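Alpha-1,4-endofucoidanase (Mariniflexile fucanivorans, PDB 6DLH) hydrolyses fucoidan internally as a family 107 alpha-1,4-endofucoidanase, its catalytic domain here followed by Ig-like domains, with calcium ions bound. Local coordinates at residues 291-303 with 341-353. Residues are numbered along the deposited sequence; the frame is centred on the assembly and turned at random.
Sequences TFGHPFGGAGNMV and HFFPKQSTTSWNA
Lys345 reaches Gly300 with an extended side chain, its CG carried over one face of Trp351 on the way, and NZ donates to Gly300 O at 2.5 Å, a length whose exact value is doubtful. A water that accepts from both NZ and Gly300 N, and donates to Thr349 O, completes this polar end. Met302 supplies the apolar middle: with CG between backbone N and carbonyl carbon (chi1 80°), its thioether runs alongside Pro344, SD lying 3.6 Å from Pro344 CB. At the far end His341, on strand 341-342 of the parallel sheet, consistent with the (beta/alpha)8-like barrel of GH29 relatives, sends ND1 to Thr291 O at 2.7 Å, while its backbone N meets Thr291 OG1; NE2 is hydrogen-bonded to OG1 of Thr379, on the neighbouring strand. Between these points, the Trp351 six-membered ring comes obliquely over one face of the His294 ring, CH2 3.4 Å from NE2, and His294 ND1 donates to Pro295 O. With an alanine in place of His294, the Trp351 rim would probably lose its imidazole neighbour and Pro295 O its ND1 donor. The loop's course thus probably rests on imidazole and ammonium donors at Thr291 and, farther along, Gly300, together with the backbone bond Phe343 N to Gly293 O (2.8 Å).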
loop_
_atom_site.group_PDB
_atom_site.type_symbol
_atom_site.label_atom_id
_atom_site.label_comp_id
_atom_site.label_asym_id
_atom_site.label_seq_id
_atom_site.Cartn_x
_atom_site.Cartn_y
_atom_site.Cartn_z
ATOM N N THR A 291 22.452 -4.575 -5.356
ATOM C CA THR A 291 22.154 -5.961 -5.040
ATOM C C THR A 291 20.826 -6.031 -4.304
ATOM O O THR A 291 20.620 -5.307 -3.333
ATOM C CB THR A 291 23.275 -6.614 -4.221
ATOM O OG1 THR A 291 23.407 -5.921 -2.980
ATOM C CG2 THR A 291 24.598 -6.607 -4.954
ATOM N N PHE A 292 19.942 -6.913 -4.781
ATOM C CA PHE A 292 18.681 -7.189 -4.117
ATOM C C PHE A 292 18.960 -7.541 -2.656
ATOM O O PHE A 292 18.309 -7.012 -1.745
ATOM C CB PHE A 292 17.939 -8.314 -4.841
ATOM C CG PHE A 292 16.505 -8.501 -4.421
ATOM C CD1 PHE A 292 16.181 -9.273 -3.315
ATOM C CD2 PHE A 292 15.473 -7.922 -5.147
ATOM C CE1 PHE A 292 14.857 -9.454 -2.939
ATOM C CE2 PHE A 292 14.150 -8.101 -4.769
ATOM C CZ PHE A 292 13.845 -8.865 -3.665
ATOM N N GLY A 293 19.932 -8.441 -2.461
ATOM C CA GLY A 293 20.525 -8.715 -1.160
ATOM C C GLY A 293 19.584 -9.451 -0.207
ATOM O O GLY A 293 19.480 -9.092 0.956
ATOM N N HIS A 294 18.915 -10.490 -0.710
ATOM C CA HIS A 294 18.125 -11.401 0.103
ATOM C C HIS A 294 19.051 -12.083 1.115
ATOM O O HIS A 294 20.165 -12.473 0.770
ATOM C CB HIS A 294 17.460 -12.403 -0.842
ATOM C CG HIS A 294 16.391 -13.252 -0.244
ATOM N ND1 HIS A 294 16.676 -14.404 0.475
ATOM C CD2 HIS A 294 15.042 -13.173 -0.324
ATOM C CE1 HIS A 294 15.547 -14.976 0.845
ATOM N NE2 HIS A 294 14.533 -14.245 0.364
ATOM N N PRO A 295 18.648 -12.233 2.396
ATOM C CA PRO A 295 19.487 -12.917 3.379
ATOM C C PRO A 295 19.612 -14.424 3.145
ATOM O O PRO A 295 18.801 -15.026 2.447
ATOM C CB PRO A 295 18.799 -12.622 4.722
ATOM C CG PRO A 295 17.368 -12.301 4.365
ATOM C CD PRO A 295 17.402 -11.709 2.971
ATOM N N PHE A 296 20.644 -15.026 3.744
ATOM C CA PHE A 296 20.756 -16.472 3.798
ATOM C C PHE A 296 19.641 -17.033 4.677
ATOM O O PHE A 296 19.157 -16.356 5.584
ATOM C CB PHE A 296 22.112 -16.861 4.380
ATOM C CG PHE A 296 23.299 -16.525 3.514
ATOM C CD1 PHE A 296 23.801 -17.457 2.616
ATOM C CD2 PHE A 296 23.927 -15.292 3.617
ATOM C CE1 PHE A 296 24.908 -17.154 1.835
ATOM C CE2 PHE A 296 25.032 -14.990 2.836
ATOM C CZ PHE A 296 25.518 -15.917 1.937
ATOM N N GLY A 297 19.255 -18.284 4.409
ATOM C CA GLY A 297 18.190 -18.940 5.150
ATOM C C GLY A 297 16.855 -18.806 4.428
ATOM O O GLY A 297 16.681 -17.944 3.574
ATOM N N GLY A 298 15.902 -19.672 4.768
ATOM C CA GLY A 298 14.662 -19.670 4.011
ATOM C C GLY A 298 13.640 -18.707 4.606
ATOM O O GLY A 298 13.930 -17.535 4.861
ATOM N N ALA A 299 12.432 -19.238 4.804
ATOM C CA ALA A 299 11.396 -18.556 5.554
ATOM C C ALA A 299 11.811 -18.543 7.021
ATOM O O ALA A 299 12.698 -19.291 7.432
ATOM C CB ALA A 299 10.078 -19.270 5.353
ATOM N N GLY A 300 11.156 -17.687 7.800
ATOM C CA GLY A 300 11.360 -17.675 9.237
ATOM C C GLY A 300 12.555 -16.819 9.644
ATOM O O GLY A 300 12.847 -15.798 9.031
ATOM N N ASN A 301 13.237 -17.273 10.694
ATOM C CA ASN A 301 14.163 -16.455 11.450
ATOM C C ASN A 301 15.498 -16.404 10.708
ATOM O O ASN A 301 16.122 -17.432 10.499
ATOM C CB ASN A 301 14.263 -16.993 12.880
ATOM C CG ASN A 301 14.965 -16.044 13.822
ATOM O OD1 ASN A 301 15.814 -15.257 13.400
ATOM N ND2 ASN A 301 14.632 -16.127 15.101
ATOM N N MET A 302 15.954 -15.203 10.342
ATOM C CA MET A 302 17.157 -15.097 9.524
ATOM C C MET A 302 18.432 -15.249 10.363
ATOM O O MET A 302 19.536 -15.183 9.807
ATOM C CB MET A 302 17.196 -13.777 8.737
ATOM C CG MET A 302 17.650 -12.585 9.542
ATOM S SD MET A 302 18.145 -11.090 8.584
ATOM C CE MET A 302 18.500 -10.000 9.960
ATOM N N VAL A 303 18.297 -15.459 11.687
ATOM C CA VAL A 303 19.475 -15.695 12.516
ATOM C C VAL A 303 19.345 -16.969 13.354
ATOM O O VAL A 303 20.197 -17.210 14.215
ATOM C CB VAL A 303 19.862 -14.480 13.388
ATOM C CG1 VAL A 303 20.196 -13.255 12.552
ATOM C CG2 VAL A 303 18.824 -14.153 14.444
ATOM N N HIS A 341 23.786 -3.797 -1.148
ATOM C CA HIS A 341 22.548 -3.520 -0.440
ATOM C C HIS A 341 21.983 -4.808 0.154
ATOM O O HIS A 341 22.099 -5.876 -0.439
ATOM C CB HIS A 341 21.556 -2.800 -1.369
ATOM C CG HIS A 341 20.129 -2.925 -0.953
ATOM N ND1 HIS A 341 19.348 -4.012 -1.309
ATOM C CD2 HIS A 341 19.343 -2.116 -0.216
ATOM C CE1 HIS A 341 18.138 -3.862 -0.810
ATOM N NE2 HIS A 341 18.106 -2.702 -0.144
ATOM N N PHE A 342 21.345 -4.680 1.320
ATOM C CA PHE A 342 20.875 -5.819 2.094
ATOM C C PHE A 342 19.376 -5.648 2.337
ATOM O O PHE A 342 18.933 -4.528 2.596
ATOM C CB PHE A 342 21.713 -5.914 3.378
ATOM C CG PHE A 342 21.503 -7.125 4.260
ATOM C CD1 PHE A 342 21.102 -8.345 3.738
ATOM C CD2 PHE A 342 21.761 -7.052 5.621
ATOM C CE1 PHE A 342 20.931 -9.453 4.559
ATOM C CE2 PHE A 342 21.603 -8.160 6.442
ATOM C CZ PHE A 342 21.196 -9.362 5.909
ATOM N N PHE A 343 18.616 -6.759 2.240
ATOM C CA PHE A 343 17.182 -6.777 2.512
ATOM C C PHE A 343 16.851 -7.734 3.658
ATOM O O PHE A 343 16.162 -8.733 3.460
ATOM C CB PHE A 343 16.378 -7.125 1.251
ATOM C CG PHE A 343 14.895 -6.836 1.310
ATOM C CD1 PHE A 343 14.325 -6.174 2.392
ATOM C CD2 PHE A 343 14.064 -7.203 0.263
ATOM C CE1 PHE A 343 12.967 -5.894 2.428
ATOM C CE2 PHE A 343 12.707 -6.907 0.288
ATOM C CZ PHE A 343 12.155 -6.266 1.375
ATOM N N PRO A 344 17.266 -7.434 4.911
ATOM C CA PRO A 344 16.997 -8.321 6.048
ATOM C C PRO A 344 15.586 -8.151 6.612
ATOM O O PRO A 344 14.875 -7.216 6.241
ATOM C CB PRO A 344 18.028 -7.837 7.078
ATOM C CG PRO A 344 18.130 -6.345 6.809
ATOM C CD PRO A 344 17.997 -6.214 5.302
ATOM N N LYS A 345 15.193 -9.066 7.508
ATOM C CA LYS A 345 13.943 -8.967 8.249
ATOM C C LYS A 345 14.246 -8.602 9.696
ATOM O O LYS A 345 15.171 -9.152 10.285
ATOM C CB LYS A 345 13.234 -10.321 8.384
ATOM C CG LYS A 345 13.294 -11.260 7.196
ATOM C CD LYS A 345 12.703 -12.613 7.533
ATOM C CE LYS A 345 13.291 -13.716 6.677
ATOM N NZ LYS A 345 12.452 -14.936 6.720
ATOM N N GLN A 346 13.409 -7.736 10.275
ATOM C CA GLN A 346 13.596 -7.273 11.641
ATOM C C GLN A 346 12.938 -8.231 12.637
ATOM O O GLN A 346 13.454 -8.414 13.735
ATOM C CB GLN A 346 13.057 -5.846 11.786
ATOM C CG GLN A 346 13.272 -5.237 13.166
ATOM C CD GLN A 346 12.928 -3.769 13.168
ATOM O OE1 GLN A 346 12.298 -3.251 12.239
ATOM N NE2 GLN A 346 13.361 -3.078 14.213
ATOM N N SER A 347 11.803 -8.831 12.246
ATOM C CA SER A 347 11.087 -9.783 13.086
ATOM C C SER A 347 11.629 -11.187 12.841
ATOM O O SER A 347 12.363 -11.404 11.879
ATOM C CB SER A 347 9.613 -9.769 12.804
ATOM O OG SER A 347 9.291 -10.707 11.776
ATOM N N THR A 348 11.202 -12.133 13.691
ATOM C CA THR A 348 11.591 -13.531 13.583
ATOM C C THR A 348 10.782 -14.257 12.506
ATOM O O THR A 348 11.074 -15.410 12.204
ATOM C CB THR A 348 11.416 -14.273 14.921
ATOM O OG1 THR A 348 10.044 -14.173 15.306
ATOM C CG2 THR A 348 12.288 -13.746 16.039
ATOM N N THR A 349 9.764 -13.613 11.925
ATOM C CA THR A 349 8.782 -14.391 11.178
ATOM C C THR A 349 8.686 -13.985 9.706
ATOM O O THR A 349 8.639 -14.856 8.841
ATOM C CB THR A 349 7.439 -14.486 11.918
ATOM O OG1 THR A 349 7.006 -13.157 12.207
ATOM C CG2 THR A 349 7.532 -15.282 13.204
ATOM N N SER A 350 8.620 -12.684 9.408
ATOM C CA SER A 350 8.450 -12.268 8.023
ATOM C C SER A 350 9.059 -10.888 7.799
ATOM O O SER A 350 9.594 -10.292 8.731
ATOM C CB SER A 350 7.004 -12.308 7.612
ATOM O OG SER A 350 6.258 -11.349 8.332
ATOM N N TRP A 351 8.978 -10.400 6.555
ATOM C CA TRP A 351 9.574 -9.122 6.194
ATOM C C TRP A 351 8.719 -7.950 6.674
ATOM O O TRP A 351 9.259 -6.901 6.988
ATOM C CB TRP A 351 9.879 -9.029 4.690
ATOM C CG TRP A 351 11.238 -9.549 4.320
ATOM C CD1 TRP A 351 12.415 -8.856 4.329
ATOM C CD2 TRP A 351 11.569 -10.895 3.923
ATOM N NE1 TRP A 351 13.452 -9.675 3.971
ATOM C CE2 TRP A 351 12.967 -10.929 3.710
ATOM C CE3 TRP A 351 10.827 -12.073 3.744
ATOM C CZ2 TRP A 351 13.633 -12.089 3.310
ATOM C CZ3 TRP A 351 11.486 -13.219 3.342
ATOM C CH2 TRP A 351 12.871 -13.224 3.128
ATOM N N ASN A 352 7.393 -8.118 6.725
ATOM C CA ASN A 352 6.513 -6.960 6.796
ATOM C C ASN A 352 5.674 -6.969 8.073
ATOM O O ASN A 352 4.913 -6.034 8.322
ATOM C CB ASN A 352 5.623 -6.851 5.554
ATOM C CG ASN A 352 4.583 -7.949 5.487
ATOM O OD1 ASN A 352 4.843 -9.079 5.891
ATOM N ND2 ASN A 352 3.408 -7.632 4.973
ATOM N N ALA A 353 5.833 -8.018 8.881
ATOM C CA ALA A 353 5.042 -8.206 10.087
ATOM C C ALA A 353 5.796 -9.146 11.018
ATOM O O ALA A 353 6.799 -9.738 10.618
ATOM C CB ALA A 353 3.689 -8.762 9.718
HETATM O O HOH W 1 10.027 -15.322 5.932
HETATM O O HOH W 2 14.022 -13.094 10.928
#